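Aldehyde dehydrogenase 21 (ALDH21) (PDB 5N5S) oxidises aldehydes to carboxylic acids as an NADP+-binding aldehyde dehydrogenase, with D-glyceraldehyde 3-phosphate its probable substrate. Local coordinates at the interface of chains A and B. Coordinates in Å, arbitrary orientation; residue numbers count along the deposited sequence, not the author numbering. Chains: chain A/B, Aldehyde dehydrogenase 21 (ALDH21).

Contact 1: the interface of chains A and B. Residues chain A 464, 484, 490-491; chain B 281, 503-504.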
ATOM      1  N   GLY A 464      12.768  17.255   7.470  1.00 61.22           N
ATOM      2  CA  GLY A 464      12.230  16.243   6.559  1.00 60.76           C
ATOM      3  C   GLY A 464      12.908  14.903   6.775  1.00 62.51           C
ATOM      4  O   GLY A 464      12.325  13.857   6.487  1.00 62.13           O
ATOM      5  N   LEU A 484      11.093  21.265   5.767  1.00 61.00           N
ATOM      6  CA  LEU A 484      10.017  21.916   6.504  1.00 60.17           C
ATOM      7  C   LEU A 484      10.425  23.377   6.575  1.00 62.88           C
ATOM      8  O   LEU A 484      11.567  23.715   6.241  1.00 63.13           O
ATOM      9  CB  LEU A 484       9.865  21.345   7.937  1.00 59.96           C
ATOM     10  CG  LEU A 484       9.342  19.912   8.113  1.00 62.30           C
ATOM     11  CD1 LEU A 484       8.922  19.678   9.543  1.00 61.29           C
ATOM     12  CD2 LEU A 484       8.145  19.636   7.232  1.00 65.12           C
ATOM     13  N   GLN A 490       7.200  19.784  -0.456  1.00 57.57           N
ATOM     14  CA  GLN A 490       7.193  18.538  -1.243  1.00 56.09           C
ATOM     15  C   GLN A 490       8.466  17.712  -1.026  1.00 58.55           C
ATOM     16  O   GLN A 490       9.363  18.126  -0.286  1.00 61.01           O
ATOM     17  CB  GLN A 490       6.887  18.760  -2.754  1.00 57.63           C
ATOM     18  CG  GLN A 490       5.617  19.563  -3.067  1.00 70.24           C
ATOM     19  CD  GLN A 490       4.382  19.018  -2.393  1.00 87.75           C
ATOM     20  OE1 GLN A 490       3.807  19.651  -1.503  1.00 79.99           O
ATOM     21  NE2 GLN A 490       3.966  17.817  -2.773  1.00 80.20           N
ATOM     22  N   ARG A 491       8.523  16.528  -1.636  1.00 51.33           N
ATOM     23  CA  ARG A 491       9.633  15.606  -1.480  1.00 50.39           C
ATOM     24  C   ARG A 491      10.170  15.068  -2.791  1.00 57.90           C
ATOM     25  O   ARG A 491       9.404  14.642  -3.672  1.00 57.32           O
ATOM     26  CB  ARG A 491       9.231  14.391  -0.590  1.00 45.11           C
ATOM     27  CG  ARG A 491       8.839  14.710   0.865  1.00 49.65           C
ATOM     28  CD  ARG A 491       9.995  15.258   1.700  1.00 54.69           C
ATOM     29  NE  ARG A 491       9.568  15.626   3.045  1.00 54.33           N
ATOM     30  CZ  ARG A 491       9.125  16.830   3.390  1.00 67.66           C
ATOM     31  NH1 ARG A 491       9.071  17.811   2.494  1.00 59.42           N
ATOM     32  NH2 ARG A 491       8.746  17.069   4.638  1.00 49.54           N
TER
ATOM     33  N   LYS B 281       1.370  25.635   1.880  1.00 63.25           N
ATOM     34  CA  LYS B 281       0.828  24.722   0.893  1.00 61.92           C
ATOM     35  C   LYS B 281      -0.612  25.173   0.594  1.00 65.30           C
ATOM     36  O   LYS B 281      -1.247  25.836   1.417  1.00 63.99           O
ATOM     37  CB  LYS B 281       0.900  23.247   1.345  1.00 63.34           C
ATOM     38  CG  LYS B 281       2.313  22.669   1.305  1.00 77.60           C
ATOM     39  CD  LYS B 281       2.344  21.143   1.470  1.00 82.85           C
ATOM     40  CE  LYS B 281       3.742  20.646   1.777  1.00 86.52           C
ATOM     41  NZ  LYS B 281       3.846  19.168   1.701  1.00 94.11           N
ATOM     42  N   GLU B 503       2.843  15.952   6.730  1.00 58.12           N
ATOM     43  CA  GLU B 503       4.211  16.121   6.236  1.00 57.51           C
ATOM     44  C   GLU B 503       4.965  14.807   6.465  1.00 59.12           C
ATOM     45  O   GLU B 503       4.805  14.182   7.509  1.00 58.45           O
ATOM     46  CB  GLU B 503       4.933  17.283   6.945  1.00 59.71           C
ATOM     47  CG  GLU B 503       4.480  18.663   6.484  1.00 71.37           C
ATOM     48  CD  GLU B 503       5.187  19.291   5.294  1.00 93.06           C
ATOM     49  OE1 GLU B 503       5.547  18.554   4.345  1.00 80.85           O
ATOM     50  OE2 GLU B 503       5.360  20.534   5.308  1.00 90.62           O
ATOM     51  N   THR B 504       5.786  14.408   5.492  1.00 53.59           N
ATOM     52  CA  THR B 504       6.590  13.195   5.529  1.00 52.62           C
ATOM     53  C   THR B 504       7.895  13.416   6.276  1.00 57.55           C
ATOM     54  O   THR B 504       8.602  14.379   5.990  1.00 58.90           O
ATOM     55  CB  THR B 504       6.827  12.705   4.078  1.00 57.64           C
ATOM     56  OG1 THR B 504       5.585  12.273   3.536  1.00 60.48           O
ATOM     57  CG2 THR B 504       7.814  11.565   3.990  1.00 52.67           C
TER
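Near the start of the oligomerisation-domain strand 502-510, B:Glu503 and B:Thr504 meet A:Arg491 of the partner subunit in the dimer contact typical of aldehyde dehydrogenases. Arginine suits the place because its flat, many-donor head can serve a backbone and a carboxylate together. A:Arg491 NH2 gives a hydrogen bond to the backbone O of B:Thr504 at 3.0 Å, in the carbonyl plane. That bond bends to 154° at the hydrogen. A:Arg491 NE adds a weak bond to the same B:Thr504 O at 3.3 Å, the guanidinium presenting its edge. On its own side, A:Arg491 NH1 hydrogen-bonds to the O of A:Gln490 at 2.8 Å, from above the carbonyl plane. A bent chi2 (-66°) brings the head back, and the bonds to A:Gln490 O and B:Thr504 O probably fix its rotation. The guanidinium also comes over one face of the B:Glu503 carboxylate, offset and tilted by 27°, in a long salt bridge from A:Arg491 NH2 to B:Glu503 OE1 at 3.5 Å. Within chain B, B:Lys281 NZ hydrogen-bonds and salt-bridges to B:Glu503 OE1 at 3.2 Å from over the other face, so the acid probably eases the cations' mutual repulsion. The extended lysine makes a weak bond from B:Lys281 NZ to the amide OE1 of A:Gln490. CD2 of A:Leu484 packs over the arginine-side face, 3.6 Å from CD of B:Glu503, shielding it. The cluster sets strand 502-510 between strand 281-285 of its own chain and partner segments around 484-491.

Contact 2: the interface of chains A and B. Residues chain A 465-468, 474, 479; chain B 170, 506-508.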
ATOM      1  N   GLY A 465      14.131  14.938   7.305  1.00 57.06           N
ATOM      2  CA  GLY A 465      14.921  13.742   7.549  1.00 55.35           C
ATOM      3  C   GLY A 465      15.775  13.815   8.796  1.00 58.18           C
ATOM      4  O   GLY A 465      16.507  14.786   9.000  1.00 57.49           O
ATOM      5  N   VAL A 466      15.692  12.763   9.627  1.00 53.54           N
ATOM      6  CA  VAL A 466      16.457  12.631  10.861  1.00 53.13           C
ATOM      7  C   VAL A 466      17.457  11.496  10.612  1.00 56.75           C
ATOM      8  O   VAL A 466      17.052  10.353  10.357  1.00 53.53           O
ATOM      9  CB  VAL A 466      15.568  12.380  12.123  1.00 55.37           C
ATOM     10  CG1 VAL A 466      16.423  12.209  13.382  1.00 54.98           C
ATOM     11  CG2 VAL A 466      14.549  13.496  12.316  1.00 54.99           C
ATOM     12  N   ILE A 467      18.763  11.825  10.657  1.00 54.38           N
ATOM     13  CA  ILE A 467      19.807  10.834  10.443  1.00 53.75           C
ATOM     14  C   ILE A 467      20.256  10.301  11.783  1.00 56.61           C
ATOM     15  O   ILE A 467      20.721  11.051  12.623  1.00 56.56           O
ATOM     16  CB  ILE A 467      20.976  11.333   9.554  1.00 57.46           C
ATOM     17  CG1 ILE A 467      20.503  12.149   8.323  1.00 56.67           C
ATOM     18  CG2 ILE A 467      21.878  10.162   9.149  1.00 59.01           C
ATOM     19  CD1 ILE A 467      19.543  11.419   7.281  1.00 56.79           C
ATOM     20  N   LEU A 468      20.081   9.004  11.984  1.00 54.28           N
ATOM     21  CA  LEU A 468      20.417   8.322  13.220  1.00 54.81           C
ATOM     22  C   LEU A 468      21.716   7.552  13.082  1.00 60.60           C
ATOM     23  O   LEU A 468      21.812   6.609  12.308  1.00 60.50           O
ATOM     24  CB  LEU A 468      19.232   7.429  13.669  1.00 54.53           C
ATOM     25  CG  LEU A 468      19.390   6.546  14.904  1.00 58.93           C
ATOM     26  CD1 LEU A 468      19.731   7.381  16.153  1.00 59.93           C
ATOM     27  CD2 LEU A 468      18.129   5.705  15.116  1.00 58.23           C
ATOM     28  N   LEU A 474      23.763  12.868   5.197  1.00 60.78           N
ATOM     29  CA  LEU A 474      23.495  11.602   4.541  1.00 58.99           C
ATOM     30  C   LEU A 474      22.179  11.635   3.777  1.00 62.52           C
ATOM     31  O   LEU A 474      21.145  12.039   4.319  1.00 61.96           O
ATOM     32  CB  LEU A 474      23.521  10.438   5.557  1.00 58.61           C
ATOM     33  CG  LEU A 474      23.224   9.029   5.031  1.00 62.47           C
ATOM     34  CD1 LEU A 474      24.322   8.536   4.091  1.00 63.40           C
ATOM     35  CD2 LEU A 474      23.040   8.057   6.176  1.00 61.55           C
ATOM     36  N   GLN A 479      15.145   7.545  -0.595  1.00 54.29           N
ATOM     37  CA  GLN A 479      14.474   8.092   0.591  1.00 53.11           C
ATOM     38  C   GLN A 479      13.634   9.341   0.258  1.00 54.30           C
ATOM     39  O   GLN A 479      14.050  10.120  -0.609  1.00 52.00           O
ATOM     40  CB  GLN A 479      15.517   8.445   1.696  1.00 54.75           C
ATOM     41  CG  GLN A 479      16.071   9.882   1.604  1.00 55.23           C
ATOM     42  CD  GLN A 479      17.072  10.292   2.642  1.00 68.51           C
ATOM     43  OE1 GLN A 479      18.138   9.690   2.789  1.00 64.39           O
ATOM     44  NE2 GLN A 479      16.795  11.395   3.318  1.00 57.42           N
TER
ATOM     45  N   LEU B 170      21.904   0.502   5.822  1.00 60.26           N
ATOM     46  CA  LEU B 170      20.940   1.584   5.966  1.00 59.62           C
ATOM     47  C   LEU B 170      19.515   1.088   5.834  1.00 64.09           C
ATOM     48  O   LEU B 170      19.218   0.255   4.977  1.00 65.71           O
ATOM     49  CB  LEU B 170      21.218   2.756   5.005  1.00 59.08           C
ATOM     50  CG  LEU B 170      22.576   3.481   5.163  1.00 64.02           C
ATOM     51  CD1 LEU B 170      22.811   4.448   4.031  1.00 62.71           C
ATOM     52  CD2 LEU B 170      22.678   4.224   6.477  1.00 67.65           C
ATOM     53  N   VAL B 506      11.434  11.083   7.496  1.00 50.09           N
ATOM     54  CA  VAL B 506      12.152   9.811   7.440  1.00 49.70           C
ATOM     55  C   VAL B 506      13.237   9.740   8.534  1.00 54.73           C
ATOM     56  O   VAL B 506      13.943  10.717   8.773  1.00 54.62           O
ATOM     57  CB  VAL B 506      12.710   9.482   6.011  1.00 52.69           C
ATOM     58  CG1 VAL B 506      13.750  10.511   5.546  1.00 52.05           C
ATOM     59  CG2 VAL B 506      13.275   8.056   5.930  1.00 51.76           C
ATOM     60  N   LEU B 507      13.328   8.588   9.214  1.00 51.84           N
ATOM     61  CA  LEU B 507      14.376   8.302  10.162  1.00 52.67           C
ATOM     62  C   LEU B 507      15.338   7.387   9.393  1.00 56.65           C
ATOM     63  O   LEU B 507      14.982   6.255   9.081  1.00 53.43           O
ATOM     64  CB  LEU B 507      13.840   7.622  11.447  1.00 53.19           C
ATOM     65  CG  LEU B 507      14.883   7.308  12.543  1.00 58.19           C
ATOM     66  CD1 LEU B 507      15.568   8.580  13.073  1.00 57.95           C
ATOM     67  CD2 LEU B 507      14.251   6.536  13.689  1.00 62.45           C
ATOM     68  N   VAL B 508      16.518   7.914   9.007  1.00 55.59           N
ATOM     69  CA  VAL B 508      17.520   7.150   8.266  1.00 55.77           C
ATOM     70  C   VAL B 508      18.429   6.536   9.302  1.00 59.82           C
ATOM     71  O   VAL B 508      19.100   7.253  10.031  1.00 59.99           O
ATOM     72  CB  VAL B 508      18.274   7.982   7.200  1.00 59.95           C
ATOM     73  CG1 VAL B 508      19.360   7.144   6.523  1.00 60.26           C
ATOM     74  CG2 VAL B 508      17.302   8.544   6.159  1.00 58.95           C
TER
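B:Val508 holds CG1 anti to its backbone N (chi1 177°), which turns that methyl toward A:Leu474 and leaves CG2 to A:Ile467 and A:Gln479; A:Gln479, in turn, has CG in the crowded position between N and the carbonyl carbon (chi1 89°) and runs straight on from there, carrying its amide across to the valine. The setting is the intersubunit beta-sheet of the aldehyde dehydrogenase family, in which strand 502-510 of one subunit lies parallel to strand 465-468 of the other. The backbones are stitched by A:Val466 N to B:Val506 O, B:Val508 N to A:Val466 O and A:Leu468 N to B:Val508 O, each 2.8 Å long, two nearly straight and the middle one, from B:Val508 N, somewhat bent. Beta-branched valine and isoleucine suit such strands, since they favour extended backbone and leave little freedom to turn.

Side chains pack on both faces of the pairing. On one, B:Leu507 crosses A:Val466 at a slant and sets its methyl CD1 3.7 Å from CG1 of the valine, while CB of A:Leu468 borders the same methyl. On the other, A:Ile467 lies beside B:Val508 and points the same way, with CD1 3.7 Å from the valine CB. A:Leu474 comes obliquely to CG1 of B:Val508 with CD2 at 3.8 Å, and that same CD2 meets CD2 of B:Leu170 tip to tip at 3.9 Å; a long, branched leucine is well shaped to touch both. A:Gln479 runs at about a right angle to B:Val508 and B:Val506, its OE1 3.7 Å from CG2 of the former and its NE2 against CG1 of the latter. Glutamine suits the place because its long chain carries a flat amide whose OE1 and NE2 can lie against valine methyls. An alanine here would probably leave these two valine methyls without their amide cover and open a gap beside the strand.

Contact 1 and contact 2 have centres about 14 Å apart and share strand 502-510 of chain B: its beginning is held by charged and polar groups in contact 1, and residues further along are zipped into the partner's sheet in contact 2. Chain A also links them, since A:Gly464 of contact 1 directly precedes strand 465-468. The centre of contact 1 lies about 8 Å from A:Glu285, the predicted active-site residue, and that of contact 2 about 14 Å. Two-fold symmetry repeats both with the chains exchanged, each chain adding strand 502-510 to the partner's sheet in this dimer, half of the deposited tetramer.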